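Side-chain contacts in family 88 glycosyl hydrolase (Bacteroides thetaiotaomicron, PDB 5NOA), which probably hydrolyses unsaturated uronic acid units from the ends of oligosaccharides released by polysaccharide lyases: residues 42-47 against 59-64; 63-68 against 75-80. One frame throughout, in Å; residues are numbered along the deposited sequence.

Interaction 1: 42-47 against 59-64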
loop_
_atom_site.group_PDB
_atom_site.type_symbol
_atom_site.label_atom_id
_atom_site.label_comp_id
_atom_site.label_asym_id
_atom_site.label_seq_id
_atom_site.Cartn_x
_atom_site.Cartn_y
_atom_site.Cartn_z
ATOM N N GLY A 42 14.063 5.367 12.111
ATOM C CA GLY A 42 15.279 6.127 12.364
ATOM C C GLY A 42 16.384 5.806 11.379
ATOM O O GLY A 42 17.080 6.725 10.886
ATOM N N TYR A 43 16.588 4.515 11.093
ATOM C CA TYR A 43 17.604 4.099 10.119
ATOM C C TYR A 43 17.302 4.780 8.774
ATOM O O TYR A 43 18.201 5.318 8.113
ATOM C CB TYR A 43 17.634 2.576 10.006
ATOM C CG TYR A 43 18.569 2.074 8.960
ATOM C CD1 TYR A 43 19.904 1.851 9.221
ATOM C CD2 TYR A 43 18.116 1.842 7.677
ATOM C CE1 TYR A 43 20.755 1.373 8.234
ATOM C CE2 TYR A 43 18.952 1.386 6.678
ATOM C CZ TYR A 43 20.272 1.161 6.959
ATOM O OH TYR A 43 21.085 0.711 5.967
ATOM N N TRP A 44 16.043 4.691 8.364
ATOM C CA TRP A 44 15.695 5.235 7.061
ATOM C C TRP A 44 15.962 6.750 7.019
ATOM O O TRP A 44 16.592 7.281 6.096
ATOM C CB TRP A 44 14.258 4.932 6.692
ATOM C CG TRP A 44 13.953 5.451 5.374
ATOM C CD1 TRP A 44 13.368 6.665 5.093
ATOM C CD2 TRP A 44 14.297 4.880 4.143
ATOM N NE1 TRP A 44 13.316 6.867 3.765
ATOM C CE2 TRP A 44 13.843 5.780 3.129
ATOM C CE3 TRP A 44 14.916 3.701 3.765
ATOM C CZ2 TRP A 44 14.065 5.553 1.780
ATOM C CZ3 TRP A 44 15.069 3.450 2.367
ATOM C CH2 TRP A 44 14.641 4.378 1.425
ATOM N N GLN A 45 15.465 7.455 8.021
ATOM C CA GLN A 45 15.584 8.924 8.003
ATOM C C GLN A 45 17.036 9.404 8.141
ATOM O O GLN A 45 17.438 10.364 7.487
ATOM C CB GLN A 45 14.663 9.551 9.033
ATOM C CG GLN A 45 13.208 9.335 8.675
ATOM C CD GLN A 45 12.195 9.901 9.648
ATOM O OE1 GLN A 45 12.547 10.508 10.665
ATOM N NE2 GLN A 45 10.913 9.684 9.356
ATOM N N THR A 46 17.816 8.666 8.941
ATOM C CA THR A 46 19.241 8.965 9.079
ATOM C C THR A 46 19.970 8.842 7.761
ATOM O O THR A 46 20.865 9.634 7.452
ATOM C CB THR A 46 19.885 8.036 10.140
ATOM O OG1 THR A 46 19.344 8.393 11.406
ATOM C CG2 THR A 46 21.392 8.149 10.171
ATOM N N ASN A 47 19.621 7.820 7.000
ATOM C CA ASN A 47 20.302 7.550 5.755
ATOM C C ASN A 47 19.740 8.342 4.554
ATOM O O ASN A 47 20.319 8.326 3.486
ATOM C CB ASN A 47 20.280 6.038 5.541
ATOM C CG ASN A 47 21.303 5.340 6.408
ATOM O OD1 ASN A 47 22.475 5.439 6.118
ATOM N ND2 ASN A 47 20.886 4.682 7.489
ATOM N N ALA A 59 6.551 8.412 -2.056
ATOM C CA ALA A 59 5.248 8.651 -1.450
ATOM C C ALA A 59 4.761 7.469 -0.619
ATOM O O ALA A 59 4.086 7.647 0.398
ATOM C CB ALA A 59 4.238 9.035 -2.500
ATOM N N ALA A 60 5.090 6.255 -1.053
ATOM C CA ALA A 60 4.705 5.062 -0.323
ATOM C C ALA A 60 5.408 5.010 1.016
ATOM O O ALA A 60 4.803 4.664 2.030
ATOM C CB ALA A 60 4.953 3.804 -1.158
ATOM N N TYR A 61 6.703 5.328 1.049
ATOM C CA TYR A 61 7.415 5.469 2.310
ATOM C C TYR A 61 6.651 6.421 3.227
ATOM O O TYR A 61 6.438 6.118 4.406
ATOM C CB TYR A 61 8.879 5.947 2.122
ATOM C CG TYR A 61 9.421 6.405 3.440
ATOM C CD1 TYR A 61 9.788 5.503 4.431
ATOM C CD2 TYR A 61 9.401 7.749 3.786
ATOM C CE1 TYR A 61 10.141 5.925 5.710
ATOM C CE2 TYR A 61 9.765 8.166 5.043
ATOM C CZ TYR A 61 10.117 7.264 6.007
ATOM O OH TYR A 61 10.436 7.723 7.277
ATOM N N HIS A 62 6.247 7.578 2.706
ATOM C CA HIS A 62 5.597 8.572 3.546
ATOM C C HIS A 62 4.283 8.090 4.126
ATOM O O HIS A 62 3.937 8.477 5.243
ATOM C CB HIS A 62 5.492 9.924 2.830
ATOM C CG HIS A 62 6.792 10.653 2.844
ATOM N ND1 HIS A 62 7.215 11.361 3.955
ATOM C CD2 HIS A 62 7.815 10.653 1.948
ATOM C CE1 HIS A 62 8.449 11.770 3.720
ATOM N NE2 HIS A 62 8.839 11.368 2.518
ATOM N N THR A 63 3.566 7.212 3.416
ATOM C CA THR A 63 2.371 6.641 4.007
ATOM C C THR A 63 2.724 5.837 5.268
ATOM O O THR A 63 1.962 5.843 6.245
ATOM C CB THR A 63 1.480 5.852 3.045
ATOM O OG1 THR A 63 2.092 4.611 2.661
ATOM C CG2 THR A 63 1.100 6.629 1.857
ATOM N N GLY A 64 3.852 5.149 5.246
ATOM C CA GLY A 64 4.318 4.437 6.405
ATOM C C GLY A 64 4.832 5.336 7.513
ATOM O O GLY A 64 4.620 5.073 8.710
#

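Interaction 2: 63-68 against 75-80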
loop_
_atom_site.group_PDB
_atom_site.type_symbol
_atom_site.label_atom_id
_atom_site.label_comp_id
_atom_site.label_asym_id
_atom_site.label_seq_id
_atom_site.Cartn_x
_atom_site.Cartn_y
_atom_site.Cartn_z
ATOM N N THR A 63 3.566 7.212 3.416
ATOM C CA THR A 63 2.371 6.641 4.007
ATOM C C THR A 63 2.724 5.837 5.268
ATOM O O THR A 63 1.962 5.843 6.245
ATOM C CB THR A 63 1.480 5.852 3.045
ATOM O OG1 THR A 63 2.092 4.611 2.661
ATOM C CG2 THR A 63 1.100 6.629 1.857
ATOM N N GLY A 64 3.852 5.149 5.246
ATOM C CA GLY A 64 4.318 4.437 6.405
ATOM C C GLY A 64 4.832 5.336 7.513
ATOM O O GLY A 64 4.620 5.073 8.710
ATOM N N ASN A 65 5.571 6.382 7.147
ATOM C CA ASN A 65 6.035 7.350 8.138
ATOM C C ASN A 65 4.854 8.008 8.866
ATOM O O ASN A 65 4.889 8.168 10.086
ATOM C CB ASN A 65 6.909 8.400 7.473
ATOM C CG ASN A 65 7.485 9.377 8.479
ATOM O OD1 ASN A 65 8.105 8.960 9.458
ATOM N ND2 ASN A 65 7.270 10.673 8.257
ATOM N N MET A 66 3.830 8.381 8.100
ATOM C CA MET A 66 2.657 8.953 8.703
ATOM C C MET A 66 1.994 7.984 9.651
ATOM O O MET A 66 1.582 8.387 10.760
ATOM C CB MET A 66 1.681 9.492 7.674
ATOM C CG MET A 66 2.185 10.740 6.955
ATOM S SD MET A 66 2.760 12.124 7.988
ATOM C CE MET A 66 1.285 12.560 8.890
ATOM N N GLU A 67 1.909 6.704 9.279
ATOM C CA GLU A 67 1.384 5.705 10.196
ATOM C C GLU A 67 2.181 5.670 11.503
ATOM O O GLU A 67 1.596 5.593 12.595
ATOM C CB GLU A 67 1.388 4.334 9.526
ATOM C CG GLU A 67 0.529 3.300 10.205
ATOM C CD GLU A 67 -0.944 3.425 9.902
ATOM O OE1 GLU A 67 -1.714 2.774 10.611
ATOM O OE2 GLU A 67 -1.331 4.127 8.943
ATOM N N ALA A 68 3.508 5.658 11.375
ATOM C CA ALA A 68 4.361 5.643 12.565
ATOM C C ALA A 68 4.154 6.898 13.435
ATOM O O ALA A 68 4.173 6.798 14.650
ATOM C CB ALA A 68 5.821 5.501 12.147
ATOM N N PRO A 75 7.864 13.659 17.170
ATOM C CA PRO A 75 7.789 14.882 16.368
ATOM C C PRO A 75 8.647 14.865 15.123
ATOM O O PRO A 75 8.258 15.437 14.117
ATOM C CB PRO A 75 8.263 15.993 17.335
ATOM C CG PRO A 75 8.111 15.448 18.662
ATOM C CD PRO A 75 8.129 13.962 18.592
ATOM N N GLU A 76 9.806 14.237 15.194
ATOM C CA GLU A 76 10.695 14.137 14.067
ATOM C C GLU A 76 10.019 13.484 12.862
ATOM O O GLU A 76 10.359 13.816 11.710
ATOM C CB GLU A 76 11.951 13.347 14.448
ATOM C CG GLU A 76 12.861 14.080 15.416
ATOM C CD GLU A 76 12.586 13.849 16.900
ATOM O OE1 GLU A 76 11.470 13.425 17.323
ATOM O OE2 GLU A 76 13.542 14.150 17.669
ATOM N N TYR A 77 9.104 12.549 13.076
ATOM C CA TYR A 77 8.445 11.910 11.951
ATOM C C TYR A 77 7.545 12.853 11.210
ATOM O O TYR A 77 7.549 12.910 9.994
ATOM C CB TYR A 77 7.698 10.637 12.394
ATOM C CG TYR A 77 8.584 9.562 13.024
ATOM C CD1 TYR A 77 9.954 9.562 12.894
ATOM C CD2 TYR A 77 8.014 8.518 13.714
ATOM C CE1 TYR A 77 10.743 8.581 13.470
ATOM C CE2 TYR A 77 8.777 7.517 14.300
ATOM C CZ TYR A 77 10.148 7.549 14.183
ATOM O OH TYR A 77 10.913 6.581 14.783
ATOM N N LEU A 78 6.789 13.637 11.965
ATOM C CA LEU A 78 5.933 14.653 11.335
ATOM C C LEU A 78 6.764 15.652 10.543
ATOM O O LEU A 78 6.446 15.987 9.407
ATOM C CB LEU A 78 5.101 15.363 12.390
ATOM C CG LEU A 78 4.198 16.490 11.878
ATOM C CD1 LEU A 78 3.220 15.955 10.841
ATOM C CD2 LEU A 78 3.458 17.124 13.041
ATOM N N GLU A 79 7.859 16.095 11.145
ATOM C CA GLU A 79 8.724 17.034 10.473
ATOM C C GLU A 79 9.302 16.495 9.172
ATOM O O GLU A 79 9.445 17.234 8.196
ATOM C CB GLU A 79 9.815 17.539 11.418
ATOM C CG GLU A 79 9.235 18.409 12.546
ATOM C CD GLU A 79 8.207 19.467 12.088
ATOM O OE1 GLU A 79 8.599 20.352 11.286
ATOM O OE2 GLU A 79 7.003 19.422 12.539
ATOM N N TYR A 80 9.617 15.211 9.135
ATOM C CA TYR A 80 10.186 14.604 7.948
ATOM C C TYR A 80 9.201 14.595 6.789
ATOM O O TYR A 80 9.554 14.943 5.672
ATOM C CB TYR A 80 10.650 13.187 8.290
ATOM C CG TYR A 80 11.564 12.573 7.259
ATOM C CD1 TYR A 80 12.903 12.871 7.220
ATOM C CD2 TYR A 80 11.084 11.637 6.340
ATOM C CE1 TYR A 80 13.747 12.323 6.291
ATOM C CE2 TYR A 80 11.923 11.065 5.424
ATOM C CZ TYR A 80 13.249 11.397 5.415
ATOM O OH TYR A 80 14.083 10.792 4.489
#

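Interaction 1: 42-47 against 59-64
Trp44 and Tyr61 lie ring over ring between helix 29-47 and helix 56-72 of the six-hairpin barrel, the (alpha/alpha)6 fold of family 88 enzymes. They show how aromatic residues bridge helices whose backbones stay apart: the Trp44 and Tyr61 CA atoms are 9.5 Å from each other. The stacking uses the five-membered ring of the indole, its centroid 4.1 Å from that of the phenol, with the planes opened by 28°. Trp44 CD1 stands above one face of the phenol, offset toward the rim, and comes within 3.4 Å of Tyr61 CE1. Because Tyr61 CG lies anti to the backbone N (chi1 165°), its ring reaches across to slide past the indole. Asn358 of helix 358-377 touches both side chains.

Polar contacts gather at the phenol tip, where Tyr61 OH is hydrogen-bonded to Asn41 OD1 as well as to Gln45. A phenylalanine in place of Tyr61 would probably leave Asn41 OD1 and Gln45 NE2 without the hydroxyl they share. The Gln45 chain runs extended beyond CG and brings its amide, almost perpendicular to the phenol, to the ring's edge; there Gln45 NE2 donates to Tyr61 OH across 2.9 Å, at an N-H...O angle of 160°.

Interaction 2: 63-68 against 75-80
Two first torsions bring Asn65 and Tyr77 together. Asn65 CG points opposite the backbone N (chi1 -176°), which swings the amide across the interface, while Tyr77 has CG anti to its carbonyl carbon (chi1 -60°), which sets the start of the side chain, CB and CG, against Asn65 OD1. The result is a worked example of a side-chain amide gripping the backbone of a neighbouring helix: Asn65 ND2 donates to Tyr77 O at 2.8 Å. The oxygen lies close to the amide plane, whereas the donor approaches from well above the plane of the carbonyl.

Looser contacts surround this bond. Asn65 OD1 rests 3.4 Å from Tyr77 CB, with amide and ring planes steeply inclined to one another, and Asn65 ND2 passes the edge of the Tyr80 ring. Among apolar groups, Ala68 CB meets Tyr77 CD2 at 4.0 Å, and at another side of the interface the methyl Met66 CE reaches only loosely to Leu78 CD1, at 4.4 Å.

The buried amide is satisfied at both ends: OD1 accepts from Asn41 ND2, and ND2 also bonds to Ser81 OG. With an acceptor bond on OD1 and donor bonds on ND2, the amide is probably held one way round. The Tyr77 hydroxyl is held by His38 ND1, on helix 29-47.

The segment axes approach to 9.0 Å, and their directions are 150° apart, close to antiparallel. With a very short connection between helix 56-72 and helix 75-87, this is an alpha-alpha hairpin, the structural element from which (alpha/alpha)6 barrels are made.

Overall arrangement
Interactions 1 and 2 follow one another along the chain and engage three successive helices. Helix 56-72 is common to both: it faces helix 29-47 through residues 59-64 and helix 75-87 through residues 63-68, the two segments overlapping at Thr63 and Gly64. The contact centres lie about 8 Å apart, on the same side of the chain's centre, and they touch directly, Tyr61 CE2 of the first coming within 3.6 Å of Tyr80 CE2 of the second. Gln45 also packs against Tyr77 and Tyr80, so helices 29-47 and 75-87 meet each other as well. The three thus form one continuous buried cluster within the helical barrel.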